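Local coordinates for protein malate dehydrogenase (Naegleria fowleri, PDB 6UM4) that probably catalyses the reversible, nicotinamide-cofactor-dependent oxidation of malate to oxaloacetate, at residues G365-S373 with V404-K412. Numbering follows the deposited sequence.
Sequences GIPRGIWCS and VKELIEEKK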
loop_
_atom_site.group_PDB
_atom_site.type_symbol
_atom_site.label_atom_id
_atom_site.label_comp_id
_atom_site.label_asym_id
_atom_site.label_seq_id
_atom_site.Cartn_x
_atom_site.Cartn_y
_atom_site.Cartn_z
ATOM N N GLY A 365 9.741 -36.753 3.921
ATOM C CA GLY A 365 9.013 -37.696 4.749
ATOM C C GLY A 365 7.808 -37.133 5.462
ATOM O O GLY A 365 7.228 -37.828 6.306
ATOM N N ILE A 366 7.386 -35.924 5.114
ATOM C CA ILE A 366 6.258 -35.256 5.779
ATOM C C ILE A 366 4.967 -36.006 5.466
ATOM O O ILE A 366 4.762 -36.415 4.313
ATOM C CB ILE A 366 6.186 -33.791 5.329
ATOM C CG1 ILE A 366 7.397 -33.027 5.872
ATOM C CG2 ILE A 366 4.914 -33.127 5.792
ATOM C CD1 ILE A 366 7.576 -31.631 5.247
ATOM N N PRO A 367 4.100 -36.256 6.447
ATOM C CA PRO A 367 2.856 -36.987 6.167
ATOM C C PRO A 367 2.029 -36.305 5.081
ATOM O O PRO A 367 1.958 -35.077 5.004
ATOM C CB PRO A 367 2.123 -36.972 7.512
ATOM C CG PRO A 367 3.234 -36.842 8.541
ATOM C CD PRO A 367 4.268 -35.965 7.883
ATOM N N ARG A 368 1.400 -37.122 4.243
ATOM C CA ARG A 368 0.565 -36.650 3.147
ATOM C C ARG A 368 -0.788 -36.165 3.672
ATOM O O ARG A 368 -1.233 -36.513 4.767
ATOM C CB ARG A 368 0.371 -37.780 2.113
ATOM C CG ARG A 368 1.693 -38.490 1.725
ATOM C CD ARG A 368 1.523 -39.660 0.753
ATOM N NE ARG A 368 1.427 -39.226 -0.645
ATOM C CZ ARG A 368 2.367 -39.419 -1.570
ATOM N NH1 ARG A 368 2.180 -38.981 -2.813
ATOM N NH2 ARG A 368 3.492 -40.056 -1.258
ATOM N N GLY A 369 -1.448 -35.348 2.874
ATOM C CA GLY A 369 -2.773 -34.893 3.231
ATOM C C GLY A 369 -2.817 -33.654 4.111
ATOM O O GLY A 369 -3.916 -33.170 4.412
ATOM N N ILE A 370 -1.676 -33.135 4.552
ATOM C CA ILE A 370 -1.646 -31.862 5.261
ATOM C C ILE A 370 -0.966 -30.851 4.361
ATOM O O ILE A 370 -0.172 -31.203 3.476
ATOM C CB ILE A 370 -0.913 -31.912 6.622
ATOM C CG1 ILE A 370 0.494 -32.464 6.438
ATOM C CG2 ILE A 370 -1.701 -32.700 7.652
ATOM C CD1 ILE A 370 1.373 -32.222 7.644
ATOM N N TRP A 371 -1.275 -29.579 4.606
ATOM C CA TRP A 371 -0.551 -28.483 3.989
ATOM C C TRP A 371 0.563 -28.065 4.939
ATOM O O TRP A 371 0.330 -27.854 6.134
ATOM C CB TRP A 371 -1.474 -27.304 3.682
ATOM C CG TRP A 371 -1.981 -27.248 2.257
ATOM C CD1 TRP A 371 -1.798 -26.233 1.361
ATOM C CD2 TRP A 371 -2.751 -28.250 1.574
ATOM N NE1 TRP A 371 -2.396 -26.545 0.171
ATOM C CE2 TRP A 371 -3.003 -27.765 0.273
ATOM C CE3 TRP A 371 -3.263 -29.491 1.943
ATOM C CZ2 TRP A 371 -3.747 -28.491 -0.679
ATOM C CZ3 TRP A 371 -3.996 -30.227 0.997
ATOM C CH2 TRP A 371 -4.222 -29.718 -0.297
ATOM N N CYS A 372 1.771 -27.980 4.412
ATOM C CA CYS A 372 2.935 -27.798 5.252
ATOM C C CYS A 372 3.898 -26.879 4.543
ATOM O O CYS A 372 4.206 -27.110 3.372
ATOM C CB CYS A 372 3.591 -29.144 5.535
ATOM S SG CYS A 372 5.058 -29.048 6.553
ATOM N N SER A 373 4.383 -25.870 5.263
ATOM C CA SER A 373 5.341 -24.924 4.709
ATOM C C SER A 373 6.684 -25.606 4.501
ATOM O O SER A 373 7.130 -26.419 5.325
ATOM C CB SER A 373 5.484 -23.720 5.648
ATOM O OG SER A 373 6.261 -22.665 5.096
ATOM N N VAL A 404 4.296 -30.631 12.413
ATOM C CA VAL A 404 3.498 -31.658 11.744
ATOM C C VAL A 404 2.466 -32.236 12.703
ATOM O O VAL A 404 1.284 -32.374 12.363
ATOM C CB VAL A 404 4.426 -32.741 11.169
ATOM C CG1 VAL A 404 3.642 -34.004 10.835
ATOM C CG2 VAL A 404 5.119 -32.195 9.929
ATOM N N LYS A 405 2.878 -32.498 13.943
ATOM C CA LYS A 405 1.949 -32.981 14.953
ATOM C C LYS A 405 0.772 -32.027 15.121
ATOM O O LYS A 405 -0.374 -32.462 15.262
ATOM C CB LYS A 405 2.689 -33.178 16.272
ATOM C CG LYS A 405 1.883 -33.813 17.384
ATOM C CD LYS A 405 2.780 -34.052 18.602
ATOM C CE LYS A 405 2.041 -34.800 19.697
ATOM N NZ LYS A 405 0.931 -33.984 20.249
ATOM N N GLU A 406 1.034 -30.724 15.137
ATOM C CA GLU A 406 -0.065 -29.783 15.286
ATOM C C GLU A 406 -0.965 -29.790 14.064
ATOM O O GLU A 406 -2.192 -29.743 14.187
ATOM C CB GLU A 406 0.474 -28.381 15.521
ATOM C CG GLU A 406 -0.617 -27.391 15.759
ATOM C CD GLU A 406 -0.072 -26.003 15.937
ATOM O OE1 GLU A 406 0.664 -25.526 15.042
ATOM O OE2 GLU A 406 -0.371 -25.408 16.987
ATOM N N LEU A 407 -0.367 -29.861 12.877
ATOM C CA LEU A 407 -1.153 -29.914 11.653
ATOM C C LEU A 407 -2.030 -31.159 11.623
ATOM O O LEU A 407 -3.198 -31.099 11.221
ATOM C CB LEU A 407 -0.216 -29.887 10.443
ATOM C CG LEU A 407 0.439 -28.544 10.106
ATOM C CD1 LEU A 407 1.617 -28.727 9.156
ATOM C CD2 LEU A 407 -0.601 -27.601 9.487
ATOM N N ILE A 408 -1.496 -32.294 12.060
ATOM C CA ILE A 408 -2.313 -33.503 12.087
ATOM C C ILE A 408 -3.468 -33.345 13.071
ATOM O O ILE A 408 -4.601 -33.763 12.793
ATOM C CB ILE A 408 -1.442 -34.737 12.408
ATOM C CG1 ILE A 408 -0.525 -35.026 11.214
ATOM C CG2 ILE A 408 -2.324 -35.944 12.699
ATOM C CD1 ILE A 408 0.524 -36.050 11.464
ATOM N N GLU A 409 -3.208 -32.738 14.234
ATOM C CA GLU A 409 -4.283 -32.539 15.203
ATOM C C GLU A 409 -5.344 -31.607 14.642
ATOM O O GLU A 409 -6.544 -31.840 14.817
ATOM C CB GLU A 409 -3.728 -32.001 16.524
ATOM N N GLU A 410 -4.921 -30.561 13.934
ATOM C CA GLU A 410 -5.883 -29.667 13.307
ATOM C C GLU A 410 -6.741 -30.416 12.293
ATOM O O GLU A 410 -7.965 -30.252 12.263
ATOM C CB GLU A 410 -5.146 -28.501 12.655
ATOM C CG GLU A 410 -4.559 -27.534 13.682
ATOM C CD GLU A 410 -3.987 -26.247 13.085
ATOM O OE1 GLU A 410 -4.263 -25.920 11.902
ATOM O OE2 GLU A 410 -3.222 -25.575 13.811
ATOM N N LYS A 411 -6.121 -31.281 11.491
ATOM C CA LYS A 411 -6.868 -32.006 10.470
ATOM C C LYS A 411 -7.918 -32.919 11.093
ATOM O O LYS A 411 -9.071 -32.932 10.653
ATOM C CB LYS A 411 -5.906 -32.810 9.599
ATOM C CG LYS A 411 -6.581 -33.669 8.562
ATOM C CD LYS A 411 -5.567 -34.162 7.556
ATOM C CE LYS A 411 -6.180 -35.193 6.624
ATOM N NZ LYS A 411 -6.445 -34.545 5.307
ATOM N N LYS A 412 -7.554 -33.639 12.159
ATOM C CA LYS A 412 -8.517 -34.516 12.819
ATOM C C LYS A 412 -9.704 -33.731 13.355
ATOM O O LYS A 412 -10.832 -34.231 13.341
ATOM C CB LYS A 412 -7.851 -35.289 13.959
#
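Lys411 NZ donates a hydrogen bond of 3.0 Å to Gly369 O. The donor meets the carbonyl at a C=O...N angle of 130° and is tilted 32° from its plane. The long lysine suits this place: CG lies opposite the backbone N (chi1 176°), and the chain runs extended past Ile370 CG2 and bends only at the last torsion to bring the ammonium to the loop. Gly369 has a positive phi, a backbone conformation that glycine adopts without strain, and leaves room for the ammonium. Beside the polar bond, branched aliphatic residues fill the interface. Ile370 points at the helix and crosses Leu407 at about a right angle, Ile370 CD1 lying 3.8 Å from Leu407 CD1. Both methyls of Leu407 also border the Trp371 carbonyl, whose oxygen accepts a hydrogen bond from Asn227. Leu407 CD1 also touches Cys372 CB at 4.1 Å. Toward the start of the helical segment Pro367 CG and CD both pack on Val404 CG1, CD at 3.6 Å, while Ile408 crosses Pro367 at about a right angle, its CD1 touching Pro367 CG. Val404, Leu407, Ile408 and Lys411 thus form one face of helix 394-414, packed on the loop entering strand 371-380, a helix-on-sheet arrangement within the alpha/beta C-terminal domain of the lactate/malate dehydrogenase fold.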